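Local coordinates for uncharacterized conserved protein (Geobacillus kaustophilus, PDB 2R5X) that is of unknown function and belongs to the YugN-like family of conserved proteins, at residues L17-D21 / R39-D43. The protein carries 1 engineered substitution. Numbering follows the deposited sequence.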
ATOM      1  N   LEU A  17     -13.172  -0.806   3.612  1.00 36.78           N
ATOM      2  CA  LEU A  17     -12.388   0.357   3.176  1.00 34.18           C
ATOM      3  C   LEU A  17     -12.119   1.392   4.276  1.00 40.80           C
ATOM      4  O   LEU A  17     -10.992   1.881   4.401  1.00 35.46           O
ATOM      5  CB  LEU A  17     -13.038   1.022   1.951  1.00 31.44           C
ATOM      6  CG  LEU A  17     -12.418   2.294   1.345  1.00 33.76           C
ATOM      7  CD1 LEU A  17     -10.967   2.087   0.944  1.00 32.42           C
ATOM      8  CD2 LEU A  17     -13.218   2.762   0.151  1.00 37.54           C
ATOM      9  N   SER A  18     -13.143   1.713   5.067  1.00 43.11           N
ATOM     10  CA  SER A  18     -13.007   2.669   6.172  1.00 36.23           C
ATOM     11  C   SER A  18     -11.951   2.213   7.181  1.00 31.87           C
ATOM     12  O   SER A  18     -11.178   3.024   7.698  1.00 45.64           O
ATOM     13  CB  SER A  18     -14.350   2.869   6.871  1.00 38.37           C
ATOM     14  OG  SER A  18     -14.847   1.635   7.358  1.00 43.86           O
ATOM     15  N   ARG A  19     -11.919   0.910   7.435  1.00 28.61           N
ATOM     16  CA  ARG A  19     -10.945   0.312   8.336  1.00 37.61           C
ATOM     17  C   ARG A  19      -9.549   0.295   7.713  1.00 43.81           C
ATOM     18  O   ARG A  19      -8.553   0.497   8.413  1.00 43.42           O
ATOM     19  CB  ARG A  19     -11.387  -1.096   8.736  1.00 37.48           C
ATOM     20  CG  ARG A  19     -12.791  -1.142   9.332  1.00 48.66           C
ATOM     21  CD  ARG A  19     -13.062  -2.450  10.050  1.00 84.59           C
ATOM     22  NE  ARG A  19     -14.428  -2.498  10.567  1.00102.46           N
ATOM     23  CZ  ARG A  19     -14.886  -3.412  11.418  1.00103.98           C
ATOM     24  NH1 ARG A  19     -14.092  -4.375  11.871  1.00111.89           N
ATOM     25  NH2 ARG A  19     -16.148  -3.361  11.822  1.00105.25           N
ATOM     26  N   LEU A  20      -9.488   0.078   6.398  1.00 42.97           N
ATOM     27  CA  LEU A  20      -8.225   0.133   5.658  1.00 36.54           C
ATOM     28  C   LEU A  20      -7.641   1.547   5.666  1.00 29.93           C
ATOM     29  O   LEU A  20      -6.456   1.726   5.981  1.00 34.94           O
ATOM     30  CB  LEU A  20      -8.399  -0.381   4.218  1.00 33.79           C
ATOM     31  CG  LEU A  20      -7.131  -0.408   3.344  1.00 24.04           C
ATOM     32  CD1 LEU A  20      -6.049  -1.298   3.958  1.00 25.63           C
ATOM     33  CD2 LEU A  20      -7.461  -0.856   1.930  1.00 22.94           C
ATOM     34  N   ASP A  21      -8.486   2.529   5.334  1.00 28.34           N
ATOM     35  CA  ASP A  21      -8.145   3.954   5.341  1.00 32.69           C
ATOM     36  C   ASP A  21      -7.527   4.436   6.657  1.00 38.67           C
ATOM     37  O   ASP A  21      -6.516   5.143   6.647  1.00 33.95           O
ATOM     38  CB  ASP A  21      -9.384   4.807   5.034  1.00 42.55           C
ATOM     39  CG  ASP A  21      -9.591   5.047   3.547  1.00 56.50           C
ATOM     40  OD1 ASP A  21      -8.596   5.155   2.802  1.00 57.34           O
ATOM     41  OD2 ASP A  21     -10.761   5.151   3.122  1.00 76.72           O
ATOM     42  N   ARG A  39      -9.906   0.684  -8.246  1.00 28.74           N
ATOM     43  CA  ARG A  39      -8.871   0.424  -7.246  1.00 26.84           C
ATOM     44  C   ARG A  39      -8.699   1.550  -6.236  1.00 24.70           C
ATOM     45  O   ARG A  39      -8.882   2.722  -6.566  1.00 26.84           O
ATOM     46  CB  ARG A  39      -7.522   0.171  -7.930  1.00 27.39           C
ATOM     47  CG  ARG A  39      -7.493  -1.035  -8.861  1.00 35.85           C
ATOM     48  CD  ARG A  39      -6.089  -1.321  -9.342  1.00 41.95           C
ATOM     49  NE  ARG A  39      -6.007  -2.565 -10.108  1.00 62.48           N
ATOM     50  CZ  ARG A  39      -4.869  -3.164 -10.455  1.00 78.41           C
ATOM     51  NH1 ARG A  39      -3.694  -2.652 -10.103  1.00 48.53           N
ATOM     52  NH2 ARG A  39      -4.904  -4.292 -11.151  1.00 69.25           N
ATOM     53  N   VAL A  40      -8.335   1.186  -5.008  1.00 24.84           N
ATOM     54  CA  VAL A  40      -7.826   2.160  -4.036  1.00 25.62           C
ATOM     55  C   VAL A  40      -6.320   1.971  -3.905  1.00 21.79           C
ATOM     56  O   VAL A  40      -5.834   0.845  -3.872  1.00 20.89           O
ATOM     57  CB  VAL A  40      -8.528   2.090  -2.639  1.00 31.99           C
ATOM     58  CG1 VAL A  40      -9.990   2.499  -2.753  1.00 31.30           C
ATOM     59  CG2 VAL A  40      -8.391   0.704  -1.987  1.00 27.54           C
ATOM     60  N   THR A  41      -5.598   3.084  -3.827  1.00 24.68           N
ATOM     61  CA  THR A  41      -4.145   3.085  -3.846  1.00 22.75           C
ATOM     62  C   THR A  41      -3.610   3.979  -2.734  1.00 27.45           C
ATOM     63  O   THR A  41      -4.120   5.082  -2.516  1.00 26.18           O
ATOM     64  CB  THR A  41      -3.628   3.603  -5.205  1.00 24.04           C
ATOM     65  OG1 THR A  41      -4.238   2.854  -6.263  1.00 24.86           O
ATOM     66  CG2 THR A  41      -2.133   3.457  -5.306  1.00 15.53           C
ATOM     67  N   TYR A  42      -2.581   3.499  -2.035  1.00 24.11           N
ATOM     68  CA  TYR A  42      -1.952   4.257  -0.959  1.00 25.67           C
ATOM     69  C   TYR A  42      -0.452   4.273  -1.153  1.00 24.60           C
ATOM     70  O   TYR A  42       0.154   3.228  -1.373  1.00 26.24           O
ATOM     71  CB  TYR A  42      -2.251   3.625   0.396  1.00 19.61           C
ATOM     72  CG  TYR A  42      -3.705   3.385   0.674  1.00 27.52           C
ATOM     73  CD1 TYR A  42      -4.471   4.336   1.343  1.00 39.56           C
ATOM     74  CD2 TYR A  42      -4.319   2.197   0.276  1.00 45.96           C
ATOM     75  CE1 TYR A  42      -5.811   4.097   1.623  1.00 39.56           C
ATOM     76  CE2 TYR A  42      -5.657   1.963   0.524  1.00 31.35           C
ATOM     77  CZ  TYR A  42      -6.395   2.912   1.202  1.00 42.04           C
ATOM     78  OH  TYR A  42      -7.719   2.663   1.454  1.00 42.28           O
ATOM     79  N   ASP A  43       0.148   5.455  -1.063  1.00 21.74           N
ATOM     80  CA  ASP A  43       1.592   5.595  -1.245  1.00 20.62           C
ATOM     81  C   ASP A  43       2.241   6.108   0.024  1.00 24.53           C
ATOM     82  O   ASP A  43       1.717   7.018   0.662  1.00 24.73           O
ATOM     83  CB  ASP A  43       1.913   6.586  -2.367  1.00 27.69           C
ATOM     84  CG  ASP A  43       1.755   5.993  -3.746  1.00 25.77           C
ATOM     85  OD1 ASP A  43       1.475   4.783  -3.866  1.00 26.62           O
ATOM     86  OD2 ASP A  43       1.914   6.758  -4.723  1.00 23.68           O
TER
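Tyr42 reaches from the strand to the helix and donates a hydrogen bond from its hydroxyl to Asp21, with Tyr42 OH 3.0 Å from Asp21 OD1. OD1 lies at the edge of the phenol ring, in its plane, and is also 3.2 Å from Tyr42 CE1. The carboxylate is turned 74° from the ring, and the hydroxyl meets OD1 from above the carboxylate plane. Leu17 and Leu20, three residues apart on the helix, pack round the same hydroxyl. Leu17 CD1 sits 3.3 Å from Tyr42 OH. Leu20 CD2 lies 3.6 Å from both Tyr42 OH and Tyr42 CE2, obliquely to the ring. Val40, two residues earlier on the strand, adds an apolar contact, with CG1 3.8 Å from Leu17 CD1. With CG anti to its carbonyl carbon (chi1 -53°), Tyr42 presents its hydroxyl end to Leu17, Leu20 and Asp21. The other carboxylate oxygen, Asp21 OD2, forms a salt bridge with Arg31, which probably helps fix the carboxylate and may favour its charged form. Leu20 also packs on Ile73 and Leu75, while Phe29 touches Tyr42. The contact thus joins helix 17-26 to the face of the antiparallel sheet at strand 39-48, between strands 30-32 and 51-61, with strand 71-84 contributing to the same buried core.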